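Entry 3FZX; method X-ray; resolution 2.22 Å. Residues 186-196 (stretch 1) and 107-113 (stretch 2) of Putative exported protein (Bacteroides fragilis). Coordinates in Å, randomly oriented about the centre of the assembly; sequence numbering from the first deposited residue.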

# COMPACT_ATOMS: atom_id res chain seq x y z
N TYR A 186 -5.55 -18.43 11.62
CA TYR A 186 -4.15 -18.72 11.81
C TYR A 186 -3.48 -18.70 10.45
O TYR A 186 -4.08 -19.05 9.43
CB TYR A 186 -3.95 -20.11 12.39
CG TYR A 186 -4.53 -20.34 13.78
CD1 TYR A 186 -3.89 -19.86 14.92
CD2 TYR A 186 -5.69 -21.09 13.95
CE1 TYR A 186 -4.44 -20.09 16.21
CE2 TYR A 186 -6.23 -21.34 15.21
CZ TYR A 186 -5.61 -20.84 16.33
OH TYR A 186 -6.17 -21.08 17.54
N GLU A 187 -2.22 -18.28 10.42
CA GLU A 187 -1.42 -18.47 9.22
C GLU A 187 0.01 -18.86 9.57
O GLU A 187 0.52 -18.60 10.68
CB GLU A 187 -1.51 -17.30 8.23
CG GLU A 187 -0.99 -15.98 8.69
CD GLU A 187 -1.25 -14.86 7.65
OE1 GLU A 187 -2.31 -14.86 6.97
OE2 GLU A 187 -0.41 -13.95 7.52
N TRP A 188 0.60 -19.57 8.62
CA TRP A 188 1.91 -20.11 8.76
C TRP A 188 2.69 -19.57 7.57
O TRP A 188 2.21 -19.68 6.43
CB TRP A 188 1.86 -21.62 8.68
CG TRP A 188 1.33 -22.34 9.88
CD1 TRP A 188 2.06 -22.93 10.86
CD2 TRP A 188 -0.04 -22.66 10.16
NE1 TRP A 188 1.24 -23.57 11.76
CE2 TRP A 188 -0.05 -23.44 11.34
CE3 TRP A 188 -1.26 -22.36 9.54
CZ2 TRP A 188 -1.24 -23.90 11.93
CZ3 TRP A 188 -2.44 -22.83 10.11
CH2 TRP A 188 -2.42 -23.60 11.31
N TYR A 189 3.86 -18.97 7.84
CA TYR A 189 4.67 -18.43 6.75
C TYR A 189 6.14 -18.80 6.87
O TYR A 189 6.65 -19.06 7.96
CB TYR A 189 4.50 -16.93 6.60
CG TYR A 189 4.93 -16.08 7.78
CD1 TYR A 189 4.03 -15.76 8.81
CD2 TYR A 189 6.22 -15.54 7.84
CE1 TYR A 189 4.43 -14.96 9.89
CE2 TYR A 189 6.62 -14.73 8.91
CZ TYR A 189 5.72 -14.44 9.92
OH TYR A 189 6.09 -13.61 10.94
N ALA A 190 6.79 -18.82 5.71
CA ALA A 190 8.15 -19.32 5.56
C ALA A 190 8.95 -18.46 4.60
O ALA A 190 8.38 -17.86 3.66
CB ALA A 190 8.13 -20.78 5.05
N PRO A 191 10.28 -18.41 4.80
CA PRO A 191 11.20 -17.72 3.91
C PRO A 191 11.09 -18.22 2.48
O PRO A 191 10.98 -19.42 2.27
CB PRO A 191 12.58 -18.09 4.45
CG PRO A 191 12.36 -18.51 5.89
CD PRO A 191 10.94 -18.91 6.03
N ASN A 192 11.13 -17.28 1.54
CA ASN A 192 11.11 -17.50 0.11
C ASN A 192 9.79 -18.11 -0.43
O ASN A 192 9.72 -18.47 -1.59
CB ASN A 192 12.33 -18.33 -0.34
CG ASN A 192 13.65 -17.79 0.21
OD1 ASN A 192 13.94 -16.60 0.11
ND2 ASN A 192 14.45 -18.66 0.78
N ILE A 193 8.75 -18.17 0.38
CA ILE A 193 7.46 -18.74 -0.04
C ILE A 193 6.31 -17.81 0.30
O ILE A 193 5.50 -17.50 -0.54
CB ILE A 193 7.19 -20.10 0.63
CG1 ILE A 193 8.31 -21.10 0.34
CG2 ILE A 193 5.88 -20.72 0.14
CD1 ILE A 193 8.25 -22.32 1.30
N GLY A 194 6.29 -17.32 1.54
CA GLY A 194 5.16 -16.55 2.04
C GLY A 194 4.27 -17.49 2.82
O GLY A 194 4.76 -18.36 3.56
N ILE A 195 2.96 -17.37 2.60
CA ILE A 195 1.97 -18.17 3.31
C ILE A 195 1.98 -19.63 2.83
O ILE A 195 1.75 -19.92 1.64
CB ILE A 195 0.51 -17.61 3.13
CG1 ILE A 195 0.42 -16.10 3.48
CG2 ILE A 195 -0.50 -18.46 3.91
CD1 ILE A 195 1.06 -15.70 4.77
N VAL A 196 2.25 -20.52 3.76
CA VAL A 196 2.28 -21.96 3.50
C VAL A 196 0.91 -22.57 3.81
O VAL A 196 0.48 -23.51 3.13
CB VAL A 196 3.40 -22.62 4.34
CG1 VAL A 196 3.34 -24.12 4.33
CG2 VAL A 196 4.76 -22.13 3.81
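Stretch 2 107-113: NYPDAFS

Stretch 1 forms a tight hairpin. The strand 186-190 runs out to a turn at Pro-191 to Ile-193, and the chain returns through Gly-194 and Ile-195 before turning a corner at Val-196. Backbone hydrogen bonds close the loop: Gly-194 N donates to Ala-190 O (3.0 Å), Ala-190 N to Gly-194 O (3.0 Å), and Val-196 N to Trp-188 O (2.8 Å). Asn-192 takes up positive phi (66/10) in the turn, and Gly-194, at 96/-136, adopts backbone angles at which a CB would be jammed against the carbonyl oxygen of the preceding residue.

Stretch 2 lies against the hairpin as an irregular segment, largely extended through Pro-109 and Asp-110 and then bending at Ala-111 and Phe-112, whose phi/psi values (-62/-37 and -64/-29) are helix-like without a helix forming. It advances in the same sense as the outgoing strand, Tyr-108 lying nearest Tyr-189 (CA to CA 8.6 Å) and Asp-110 nearest Pro-191 (CA to CA 9.0 Å). Such spacing is too wide for pairing of the two backbones, and side chains fill the gap, burying 338 Å² in all.

The alternation of the strand decides which residues take part. Glu-187 and Tyr-189 direct their CA-to-CB bonds toward stretch 2, whereas that of Ala-190 points away and Trp-188 is out of reach. Both contacting side chains adopt chi1 p, at 64° and 63°. In Glu-187 chi2 t (-175°) then extends the chain, so that the carboxylate reaches the tip of Tyr-108, whose OH donates a hydrogen bond to Glu-187 OE2 at 2.9 Å. This gives the buried acid a polar partner.

Tyr-189 is the centre of the contact. With chi2 at -90°, its ring presents one face to Tyr-108, while Tyr-189 OH donates a short hydrogen bond to Pro-109 O (2.6 Å), which lies at the ring edge, near its plane. Tyr-108, at chi1 -75° (m) and chi2 79°, approaches that face with its edge: the planes meet at 83°, the centroids are 5.0 Å apart, and Tyr-108 CD2 lies 3.7 Å from Tyr-189 CE1. The two tyrosines thus pack in a T-shape, each with its hydroxyl anchored to the opposing stretch. From the returning strand, the CA-to-CB bond of Ile-195 points sideways, but with chi1 and chi2 both m the end of the side chain comes nearer, placing Ile-195 CD1 4.1 Å from Tyr-108 CE2.

At the other end, Phe-112 (chi1 -48°, m; chi2 -77°) covers the start of the turn. Phe-112 CE2 lies 3.7 Å from Pro-191 CD, an apolar contact, and at the ring edge Phe-112 CZ comes to 3.9 Å from Tyr-189 O. The residue is poorly ordered, and no hydrogen bond to stretch 1 holds it. The CA-to-CB bond of Asp-110, by contrast, points away from the hairpin, and with chi1 t Asp-110 OD1 accepts a hydrogen bond from Ser-113 N (3.0 Å), bracing the bend that carries Phe-112.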

# COMPACT_ATOMS: atom_id res chain seq x y z
N ASN A 107 3.31 -6.08 7.46
CA ASN A 107 4.62 -6.56 7.88
C ASN A 107 4.61 -8.01 8.40
O ASN A 107 3.61 -8.47 8.94
CB ASN A 107 5.20 -5.63 8.95
CG ASN A 107 4.50 -5.80 10.30
OD1 ASN A 107 3.26 -5.76 10.39
ND2 ASN A 107 5.27 -6.07 11.32
N TYR A 108 5.71 -8.73 8.19
CA TYR A 108 5.84 -10.10 8.66
C TYR A 108 7.17 -10.20 9.38
O TYR A 108 8.21 -10.27 8.74
CB TYR A 108 5.76 -11.11 7.51
CG TYR A 108 4.35 -11.28 7.03
CD1 TYR A 108 3.76 -10.33 6.19
CD2 TYR A 108 3.58 -12.35 7.47
CE1 TYR A 108 2.45 -10.46 5.78
CE2 TYR A 108 2.27 -12.49 7.07
CZ TYR A 108 1.69 -11.54 6.22
OH TYR A 108 0.38 -11.68 5.83
N PRO A 109 7.15 -10.18 10.72
CA PRO A 109 8.39 -10.28 11.45
C PRO A 109 9.13 -11.59 11.25
O PRO A 109 8.54 -12.65 10.94
CB PRO A 109 7.99 -10.15 12.92
CG PRO A 109 6.56 -9.86 12.96
CD PRO A 109 5.98 -10.07 11.61
N ASP A 110 10.43 -11.49 11.46
CA ASP A 110 11.36 -12.59 11.31
C ASP A 110 11.60 -13.20 12.69
O ASP A 110 12.52 -12.80 13.41
CB ASP A 110 12.65 -12.04 10.71
CG ASP A 110 13.69 -13.09 10.47
OD1 ASP A 110 13.46 -14.28 10.80
OD2 ASP A 110 14.75 -12.69 9.93
N ALA A 111 10.75 -14.15 13.05
CA ALA A 111 10.85 -14.90 14.32
C ALA A 111 12.16 -15.67 14.37
O ALA A 111 12.81 -15.76 15.42
CB ALA A 111 9.69 -15.87 14.45
N PHE A 112 12.53 -16.18 13.20
CA PHE A 112 13.67 -17.08 13.03
C PHE A 112 14.98 -16.41 13.36
O PHE A 112 15.91 -17.10 13.77
CB PHE A 112 13.73 -17.65 11.59
CG PHE A 112 12.40 -18.20 11.06
CD1 PHE A 112 11.92 -19.45 11.47
CD2 PHE A 112 11.64 -17.48 10.12
CE1 PHE A 112 10.69 -19.97 10.96
CE2 PHE A 112 10.41 -18.00 9.60
CZ PHE A 112 9.95 -19.25 10.02
N SER A 113 15.08 -15.10 13.18
CA SER A 113 16.27 -14.37 13.61
C SER A 113 16.00 -13.62 14.90
O SER A 113 16.83 -13.63 15.78
CB SER A 113 16.79 -13.42 12.52
OG SER A 113 16.30 -12.10 12.66